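Local coordinates for protein putative endo-1,4-beta-xylanase (Bacteroides thetaiotaomicron VPI-5482, PDB 5MSX) that probably hydrolyses O-glycosidic bonds as a glycoside hydrolase family 43 arabinofuranosidase-type enzyme acting on plant pectin (rhamnogalacturonan II), at residues C[35-40]-C[286-291]; C[45-50]-C[65-70]; C[260-265]-C[273-278]. All coordinates share one frame; numbering follows the deposited sequence.

Interaction 1 of 3, residues C[35-40]-C[286-291]; sequences ADASIQ and RQTYVN. With EDO (1,2-ethanediol), chain U.
Ala35 sets its methyl group against one flat side of the Arg286 guanidinium, with Ala35 CB 3.5 Å from Arg286 CZ and displaced toward the rim of the group. A bend at chi3 (-66°) folds the arginine over this methyl and carries its terminal nitrogens to the neighbourhood of Asp36. NE is held from elsewhere, by a salt bridge to Asp53. Methyl on guanidinium face is the close-packed part of the contact.

A few ångströms away the fit relaxes. No hydrogen bond passes directly from one segment to the other, and the polar groups meet through small molecules. Water 1 accepts the N-H of Ala37 at 3.0 Å from N and is also hydrogen-bonded to Thr288 OG1. With its hydroxyl beside the backbone N (chi1 -70°), Thr288 turns OG1 to this water and to Ile34 O, while the methyl CG2 approaches Ala37 CB at 4.0 Å.

The looser, solvent side lies at the edge of the guanidinium, where Arg286 is partly exposed and faces the Asp36 carboxylate. Asp36 OD1 stands 4.2 Å from Arg286 NH1, well out of the guanidinium plane, and no N-H points at it. The O2 of an ethanediol, probably from the crystallisation liquor, bridges the two side chains: near the guanidinium plane, it accepts a bond from Arg286 NH2 (2.9 Å from O2) and a weak one from Arg286 NH1. The same O2 approaches Asp36 OD2 so closely that its exact placement is doubtful. Thr51 gives OD2 a further hydrogen-bond partner.

Asp36, predicted to be the proton acceptor, thus sits at the corner where the chain turns into strand 37-42, with His260 beside it and Asp154 nearby. The grouping is consistent with the central active-site pocket of the five-bladed beta-propeller characteristic of family 43.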
# COMPACT_ATOMS: atom_id res chain seq x y z
N ALA C 35 -7.70 -29.83 -5.31
CA ALA C 35 -8.35 -29.67 -4.04
C ALA C 35 -8.07 -28.27 -3.47
O ALA C 35 -7.20 -27.54 -3.96
CB ALA C 35 -7.86 -30.73 -3.08
N ASP C 36 -8.80 -27.92 -2.42
CA ASP C 36 -8.54 -26.73 -1.63
C ASP C 36 -8.64 -25.47 -2.53
O ASP C 36 -7.83 -24.55 -2.39
CB ASP C 36 -7.15 -26.78 -0.96
CG ASP C 36 -6.81 -28.14 -0.29
OD1 ASP C 36 -7.69 -28.79 0.32
OD2 ASP C 36 -5.61 -28.50 -0.34
N ALA C 37 -9.62 -25.45 -3.42
CA ALA C 37 -9.66 -24.48 -4.51
C ALA C 37 -10.08 -23.09 -4.05
O ALA C 37 -10.93 -22.93 -3.16
CB ALA C 37 -10.59 -24.96 -5.61
N SER C 38 -9.47 -22.08 -4.67
CA SER C 38 -9.80 -20.68 -4.48
C SER C 38 -10.14 -20.18 -5.83
O SER C 38 -9.29 -20.13 -6.70
CB SER C 38 -8.60 -19.91 -3.91
OG SER C 38 -8.36 -20.31 -2.57
N ILE C 39 -11.42 -19.88 -6.05
CA ILE C 39 -11.92 -19.52 -7.34
C ILE C 39 -12.47 -18.09 -7.27
O ILE C 39 -13.10 -17.70 -6.28
CB ILE C 39 -12.99 -20.50 -7.80
CG1 ILE C 39 -12.38 -21.92 -7.98
CG2 ILE C 39 -13.66 -20.01 -9.08
CD1 ILE C 39 -13.41 -23.03 -7.92
N GLN C 40 -12.19 -17.30 -8.30
CA GLN C 40 -12.55 -15.88 -8.30
C GLN C 40 -12.61 -15.33 -9.71
O GLN C 40 -11.95 -15.85 -10.60
CB GLN C 40 -11.52 -15.08 -7.43
CG GLN C 40 -10.11 -15.14 -7.97
CD GLN C 40 -9.06 -14.55 -7.06
OE1 GLN C 40 -8.08 -15.22 -6.75
NE2 GLN C 40 -9.23 -13.28 -6.65
N ARG C 286 -8.25 -36.23 -5.30
CA ARG C 286 -9.53 -35.56 -5.15
C ARG C 286 -9.80 -34.74 -6.41
O ARG C 286 -8.89 -34.37 -7.13
CB ARG C 286 -9.49 -34.67 -3.91
CG ARG C 286 -9.20 -35.44 -2.64
CD ARG C 286 -8.68 -34.58 -1.50
NE ARG C 286 -7.36 -33.99 -1.77
CZ ARG C 286 -6.71 -33.23 -0.89
NH1 ARG C 286 -7.24 -32.98 0.29
NH2 ARG C 286 -5.52 -32.73 -1.19
N GLN C 287 -11.07 -34.47 -6.65
CA GLN C 287 -11.47 -33.47 -7.65
C GLN C 287 -12.37 -32.46 -6.99
O GLN C 287 -12.80 -32.66 -5.84
CB GLN C 287 -12.12 -34.13 -8.85
CG GLN C 287 -11.13 -34.87 -9.71
CD GLN C 287 -11.73 -35.33 -11.03
OE1 GLN C 287 -12.55 -36.23 -11.05
NE2 GLN C 287 -11.35 -34.68 -12.13
N THR C 288 -12.63 -31.36 -7.72
CA THR C 288 -13.36 -30.19 -7.20
C THR C 288 -14.64 -30.02 -8.00
O THR C 288 -14.64 -30.23 -9.22
CB THR C 288 -12.51 -28.90 -7.18
OG1 THR C 288 -11.50 -29.02 -6.17
CG2 THR C 288 -13.35 -27.63 -6.84
N TYR C 289 -15.73 -29.73 -7.28
CA TYR C 289 -17.06 -29.56 -7.85
C TYR C 289 -17.63 -28.22 -7.39
O TYR C 289 -17.22 -27.69 -6.35
CB TYR C 289 -17.98 -30.69 -7.36
CG TYR C 289 -17.46 -32.05 -7.80
CD1 TYR C 289 -16.47 -32.69 -7.08
CD2 TYR C 289 -17.88 -32.63 -8.98
CE1 TYR C 289 -15.95 -33.90 -7.48
CE2 TYR C 289 -17.37 -33.87 -9.39
CZ TYR C 289 -16.40 -34.50 -8.64
OH TYR C 289 -15.87 -35.73 -9.00
N VAL C 290 -18.61 -27.72 -8.13
CA VAL C 290 -19.26 -26.41 -7.85
C VAL C 290 -20.79 -26.60 -7.85
O VAL C 290 -21.36 -27.27 -8.74
CB VAL C 290 -18.82 -25.31 -8.86
CG1 VAL C 290 -19.49 -23.96 -8.57
CG2 VAL C 290 -17.31 -25.11 -8.81
N ASN C 291 -21.45 -26.00 -6.85
CA ASN C 291 -22.92 -25.89 -6.82
C ASN C 291 -23.30 -24.51 -6.35
O ASN C 291 -22.49 -23.79 -5.74
CB ASN C 291 -23.53 -26.89 -5.85
CG ASN C 291 -23.53 -28.28 -6.39
OD1 ASN C 291 -24.19 -28.58 -7.41
ND2 ASN C 291 -22.77 -29.14 -5.75
C1 EDO U . -3.74 -31.18 2.74
O1 EDO U . -4.98 -30.81 3.35
C2 EDO U . -3.67 -30.65 1.33
O2 EDO U . -4.97 -30.64 0.77
O HOH W 1 -11.71 -27.54 -3.62

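Interaction 2 of 3, residues C[45-50]-C[65-70]; sequences VFYCYA and PVVWKS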
# COMPACT_ATOMS: atom_id res chain seq x y z
N VAL C 45 -12.39 -12.49 -16.10
CA VAL C 45 -11.96 -13.88 -16.33
C VAL C 45 -11.99 -14.66 -15.00
O VAL C 45 -11.61 -14.12 -13.97
CB VAL C 45 -10.52 -13.88 -16.89
CG1 VAL C 45 -10.02 -15.29 -17.13
CG2 VAL C 45 -10.44 -13.06 -18.19
N PHE C 46 -12.39 -15.94 -15.02
CA PHE C 46 -12.34 -16.77 -13.79
C PHE C 46 -10.97 -17.40 -13.62
O PHE C 46 -10.35 -17.79 -14.59
CB PHE C 46 -13.42 -17.83 -13.77
CG PHE C 46 -14.82 -17.28 -13.96
CD1 PHE C 46 -15.53 -16.77 -12.88
CD2 PHE C 46 -15.42 -17.27 -15.21
CE1 PHE C 46 -16.81 -16.24 -13.04
CE2 PHE C 46 -16.71 -16.77 -15.39
CZ PHE C 46 -17.42 -16.26 -14.30
N TYR C 47 -10.49 -17.42 -12.38
CA TYR C 47 -9.23 -18.01 -12.01
C TYR C 47 -9.49 -19.07 -10.93
O TYR C 47 -10.35 -18.85 -10.05
CB TYR C 47 -8.31 -16.96 -11.42
CG TYR C 47 -7.81 -15.96 -12.42
CD1 TYR C 47 -8.63 -14.94 -12.90
CD2 TYR C 47 -6.50 -16.03 -12.91
CE1 TYR C 47 -8.17 -14.03 -13.83
CE2 TYR C 47 -6.02 -15.11 -13.82
CZ TYR C 47 -6.87 -14.13 -14.29
OH TYR C 47 -6.37 -13.25 -15.19
N CYS C 48 -8.76 -20.19 -11.00
CA CYS C 48 -8.77 -21.24 -10.00
C CYS C 48 -7.35 -21.57 -9.56
O CYS C 48 -6.56 -22.15 -10.32
CB CYS C 48 -9.50 -22.48 -10.52
SG CYS C 48 -9.56 -23.87 -9.32
N TYR C 49 -7.02 -21.14 -8.34
CA TYR C 49 -5.80 -21.49 -7.67
C TYR C 49 -6.12 -22.65 -6.70
O TYR C 49 -6.99 -22.52 -5.83
CB TYR C 49 -5.33 -20.30 -6.84
CG TYR C 49 -5.03 -19.03 -7.62
CD1 TYR C 49 -3.77 -18.84 -8.22
CD2 TYR C 49 -5.95 -18.00 -7.72
CE1 TYR C 49 -3.47 -17.66 -8.91
CE2 TYR C 49 -5.66 -16.83 -8.41
CZ TYR C 49 -4.41 -16.66 -8.98
OH TYR C 49 -4.12 -15.49 -9.66
N ALA C 50 -5.38 -23.73 -6.78
CA ALA C 50 -5.70 -24.93 -6.01
C ALA C 50 -4.45 -25.72 -5.69
O ALA C 50 -3.37 -25.44 -6.24
CB ALA C 50 -6.71 -25.78 -6.77
N PRO C 65 2.47 -25.35 -8.25
CA PRO C 65 1.55 -24.18 -8.39
C PRO C 65 1.17 -23.85 -9.81
O PRO C 65 2.01 -23.33 -10.58
CB PRO C 65 2.34 -23.00 -7.79
CG PRO C 65 3.75 -23.46 -7.74
CD PRO C 65 3.74 -24.96 -7.61
N VAL C 66 -0.08 -24.13 -10.17
CA VAL C 66 -0.64 -23.69 -11.45
C VAL C 66 -1.97 -22.97 -11.19
O VAL C 66 -2.64 -23.22 -10.16
CB VAL C 66 -0.77 -24.84 -12.49
CG1 VAL C 66 0.58 -25.54 -12.69
CG2 VAL C 66 -1.83 -25.85 -12.11
N VAL C 67 -2.31 -22.04 -12.08
CA VAL C 67 -3.59 -21.36 -12.03
C VAL C 67 -4.35 -21.67 -13.29
O VAL C 67 -3.87 -21.43 -14.37
CB VAL C 67 -3.46 -19.82 -11.83
CG1 VAL C 67 -2.75 -19.13 -13.01
CG2 VAL C 67 -4.83 -19.21 -11.62
N TRP C 68 -5.56 -22.21 -13.14
CA TRP C 68 -6.42 -22.47 -14.28
C TRP C 68 -7.31 -21.26 -14.50
O TRP C 68 -7.75 -20.62 -13.53
CB TRP C 68 -7.29 -23.69 -14.00
CG TRP C 68 -6.58 -24.98 -13.87
CD1 TRP C 68 -5.88 -25.43 -12.79
CD2 TRP C 68 -6.51 -26.01 -14.86
NE1 TRP C 68 -5.37 -26.68 -13.06
CE2 TRP C 68 -5.76 -27.06 -14.32
CE3 TRP C 68 -7.00 -26.14 -16.15
CZ2 TRP C 68 -5.51 -28.24 -15.02
CZ3 TRP C 68 -6.76 -27.30 -16.84
CH2 TRP C 68 -6.01 -28.33 -16.28
N LYS C 69 -7.57 -20.94 -15.77
CA LYS C 69 -8.36 -19.80 -16.16
C LYS C 69 -9.41 -20.22 -17.16
O LYS C 69 -9.22 -21.17 -17.93
CB LYS C 69 -7.49 -18.73 -16.84
CG LYS C 69 -6.43 -18.09 -15.98
CD LYS C 69 -5.38 -17.33 -16.81
CE LYS C 69 -6.00 -16.30 -17.74
NZ LYS C 69 -5.04 -15.22 -18.13
N SER C 70 -10.48 -19.44 -17.18
CA SER C 70 -11.62 -19.67 -18.02
C SER C 70 -12.39 -18.38 -18.26
O SER C 70 -12.64 -17.60 -17.32
CB SER C 70 -12.57 -20.64 -17.32
OG SER C 70 -13.68 -20.92 -18.14
O HOH W 2 -4.87 -24.71 -9.46
O HOH W 3 -2.51 -22.95 -7.72
O HOH W 4 -1.54 -25.96 -8.22
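Antiparallel strand pairing joins residues 45-50 to 65-70 within what is probably the first blade of the five-bladed beta-propeller, where strand 45-52 lies between strands 37-42 and 67-70. Phe46 with Ser70 and Cys48 with Trp68 are hydrogen-bonded pairs, each tied by two backbone bonds, among them Cys48 N to Trp68 O at 2.8 Å. Beyond them the strands part, and waters bridge Ala50 to Val66.

Tyr47, Tyr49, Val67 and Lys69 share one face of the sheet. Tyr47 and Lys69 run alongside each other, with Tyr47 CD2 3.7 Å from Lys69 CG, and both polar ends reach Glu123: the hydroxyl by a hydrogen bond, NZ by a salt bridge. Were Tyr47 reduced to an alanine, Lys69 would probably lose the ring along its aliphatic part, a gap would open beside Val67, and Glu123 would be left with one partner fewer.

Val67 serves two rings at once through a single methyl. A chi1 of 64° (to CG1) leaves CG2 anti to the backbone N, reaching between the two tyrosines. Val67 CG2 meets Tyr47 at the ring edge, 3.8 Å from CD2, yet sits over a face of Tyr49 in a CH-pi contact, 3.6 Å from the centroid and 18° off the ring normal.

Interaction 3 of 3, residues C[260-265]-C[273-278]; sequences HGCVFH and YFAYLE. With CA (calcium ion), chain S; EDO (1,2-ethanediol), chain V; EDO (1,2-ethanediol), chain B.
Tyr273 lays its first side-chain carbon on the ring of Phe264, its partner across the beta-hairpin. CB stands over the phenylalanine face, 3.9 Å from the centroid, a CH-pi contact. One atom further, Tyr273 CG is 4.0 Å from Phe264 CZ; then CD2 passes Phe264 CE2. The planes are only 24° from parallel, but the rings have slid apart so that they barely overlap. At the tip, Tyr273 OH donates to O2 of an ethanediol at 2.6 Å, in line with the ring plane. Phe264 can lie under CB because its CG falls between the backbone N and the carbonyl carbon (chi1 73°), which swings the ring toward the other strand.

Paired backbone bonds tie Phe264 to Tyr273 and Cys262 to Ala275. Gly261 comes next, its CA 3.2 Å from Ala275 O; any CB there would collide with that oxygen. At the open end of the hairpin, far from its turn, His260 rests CB against Leu277 CD2, and its ring reaches a calcium ion, which lies in the ring plane 2.7 Å from His260 NE2. Five waters and one further atom from elsewhere in the structure also bind the metal, and two of the waters donate to Gly261 O.

Strand 261-264 is an edge of what is probably the last propeller blade: Cys262 and Phe264 touch Ile39 of strand 37-42, Val263 packs on strand 203-207, and strand 272-278 continues the sheet to strand 287-293.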
# COMPACT_ATOMS: atom_id res chain seq x y z
N HIS C 260 -12.68 -28.82 1.97
CA HIS C 260 -11.98 -27.58 1.73
C HIS C 260 -12.15 -27.07 0.29
O HIS C 260 -11.69 -27.72 -0.69
CB HIS C 260 -10.51 -27.80 2.06
CG HIS C 260 -9.68 -26.56 2.07
ND1 HIS C 260 -8.42 -26.54 2.64
CD2 HIS C 260 -9.88 -25.33 1.55
CE1 HIS C 260 -7.89 -25.35 2.47
NE2 HIS C 260 -8.76 -24.59 1.83
N GLY C 261 -12.87 -25.94 0.19
CA GLY C 261 -13.01 -25.20 -1.06
C GLY C 261 -13.15 -23.72 -0.84
O GLY C 261 -12.37 -23.14 -0.07
N CYS C 262 -14.10 -23.08 -1.51
CA CYS C 262 -14.27 -21.63 -1.37
C CYS C 262 -15.71 -21.26 -1.66
O CYS C 262 -16.52 -22.12 -2.08
CB CYS C 262 -13.35 -20.87 -2.31
SG CYS C 262 -13.76 -21.16 -4.05
N VAL C 263 -16.01 -19.99 -1.43
CA VAL C 263 -17.22 -19.31 -1.88
C VAL C 263 -16.84 -18.15 -2.79
O VAL C 263 -15.86 -17.44 -2.56
CB VAL C 263 -18.11 -18.82 -0.69
CG1 VAL C 263 -19.27 -17.92 -1.15
CG2 VAL C 263 -18.68 -20.04 0.04
N PHE C 264 -17.61 -17.97 -3.86
CA PHE C 264 -17.42 -16.86 -4.76
C PHE C 264 -18.75 -16.42 -5.41
O PHE C 264 -19.71 -17.18 -5.44
CB PHE C 264 -16.36 -17.18 -5.83
CG PHE C 264 -16.83 -18.14 -6.87
CD1 PHE C 264 -16.77 -19.50 -6.65
CD2 PHE C 264 -17.39 -17.67 -8.07
CE1 PHE C 264 -17.24 -20.40 -7.62
CE2 PHE C 264 -17.88 -18.54 -9.03
CZ PHE C 264 -17.80 -19.91 -8.81
N HIS C 265 -18.75 -15.20 -5.91
CA HIS C 265 -19.82 -14.68 -6.72
C HIS C 265 -19.21 -13.91 -7.88
O HIS C 265 -18.28 -13.16 -7.66
CB HIS C 265 -20.78 -13.81 -5.89
CG HIS C 265 -20.21 -12.52 -5.41
ND1 HIS C 265 -20.38 -11.33 -6.10
CD2 HIS C 265 -19.57 -12.19 -4.26
CE1 HIS C 265 -19.82 -10.34 -5.43
NE2 HIS C 265 -19.32 -10.83 -4.31
N TYR C 273 -21.78 -19.12 -5.24
CA TYR C 273 -21.43 -20.51 -5.54
C TYR C 273 -20.48 -21.03 -4.47
O TYR C 273 -19.71 -20.28 -3.89
CB TYR C 273 -20.75 -20.62 -6.92
CG TYR C 273 -21.68 -20.18 -8.02
CD1 TYR C 273 -22.60 -21.06 -8.59
CD2 TYR C 273 -21.71 -18.85 -8.41
CE1 TYR C 273 -23.49 -20.63 -9.57
CE2 TYR C 273 -22.58 -18.40 -9.39
CZ TYR C 273 -23.47 -19.29 -9.96
OH TYR C 273 -24.34 -18.79 -10.90
N PHE C 274 -20.56 -22.33 -4.24
CA PHE C 274 -19.75 -23.08 -3.27
C PHE C 274 -18.94 -24.12 -4.06
O PHE C 274 -19.51 -24.93 -4.79
CB PHE C 274 -20.69 -23.77 -2.27
CG PHE C 274 -20.00 -24.68 -1.30
CD1 PHE C 274 -19.14 -24.16 -0.31
CD2 PHE C 274 -20.23 -26.06 -1.34
CE1 PHE C 274 -18.52 -25.01 0.61
CE2 PHE C 274 -19.61 -26.91 -0.41
CZ PHE C 274 -18.76 -26.40 0.55
N ALA C 275 -17.62 -24.05 -3.95
CA ALA C 275 -16.73 -25.04 -4.56
C ALA C 275 -16.20 -25.89 -3.47
O ALA C 275 -15.90 -25.38 -2.39
CB ALA C 275 -15.59 -24.36 -5.25
N TYR C 276 -16.06 -27.19 -3.73
CA TYR C 276 -15.59 -28.12 -2.70
C TYR C 276 -14.80 -29.28 -3.31
O TYR C 276 -15.03 -29.70 -4.43
CB TYR C 276 -16.75 -28.65 -1.88
CG TYR C 276 -17.80 -29.36 -2.71
CD1 TYR C 276 -18.77 -28.65 -3.41
CD2 TYR C 276 -17.82 -30.76 -2.81
CE1 TYR C 276 -19.73 -29.31 -4.18
CE2 TYR C 276 -18.77 -31.41 -3.59
CZ TYR C 276 -19.72 -30.68 -4.26
OH TYR C 276 -20.69 -31.32 -5.03
N LEU C 277 -13.87 -29.81 -2.53
CA LEU C 277 -13.23 -31.06 -2.90
C LEU C 277 -14.16 -32.20 -2.54
O LEU C 277 -15.06 -32.04 -1.69
CB LEU C 277 -11.85 -31.19 -2.22
CG LEU C 277 -11.84 -31.47 -0.72
CD1 LEU C 277 -12.12 -32.94 -0.38
CD2 LEU C 277 -10.49 -31.04 -0.12
N GLU C 278 -13.91 -33.37 -3.16
CA GLU C 278 -14.68 -34.58 -2.94
C GLU C 278 -13.68 -35.72 -2.75
O GLU C 278 -12.58 -35.67 -3.30
CB GLU C 278 -15.67 -34.82 -4.10
CG GLU C 278 -16.85 -35.77 -3.77
CD GLU C 278 -16.58 -37.26 -4.11
OE1 GLU C 278 -17.45 -38.11 -3.74
OE2 GLU C 278 -15.51 -37.57 -4.74
CA CA S . -8.56 -21.94 1.32
C1 EDO V . -14.84 -13.45 -5.11
O1 EDO V . -16.26 -13.66 -5.00
C2 EDO V . -14.48 -12.86 -6.46
O2 EDO V . -15.25 -13.46 -7.52
C1 EDO B . -24.09 -15.34 -14.14
O1 EDO B . -22.83 -15.07 -13.48
C2 EDO B . -24.83 -16.44 -13.38
O2 EDO B . -24.46 -16.39 -11.98
O HOH W 5 -9.74 -21.81 -0.69
O HOH W 6 -10.83 -21.94 1.91
O HOH W 7 -8.32 -19.53 1.21
O HOH W 8 -6.10 -21.53 1.90
O HOH W 9 -7.05 -22.85 -0.45

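The three contacts are consistent with a propeller ring closing around its predicted active site. Interaction 2 is pairing within what is probably the first blade and interaction 3 within the last, their centres about 14 Å apart and without touching. Interaction 1 joins those blades. Its 35-40 segment belongs to the sheet of interaction 2, with Ser38 N 2.8 Å from Tyr49 O, and its 286-291 segment to that of interaction 3, with Asn291 O 2.8 Å from Phe274 N. Interactions 1 and 3 lie closest, about 5 Å between centres. They meet at the pocket, where the side chains of Asp36 and His260 approach to about 3 Å. The side chain of Asp36 is about 6 Å from the bound calcium ion.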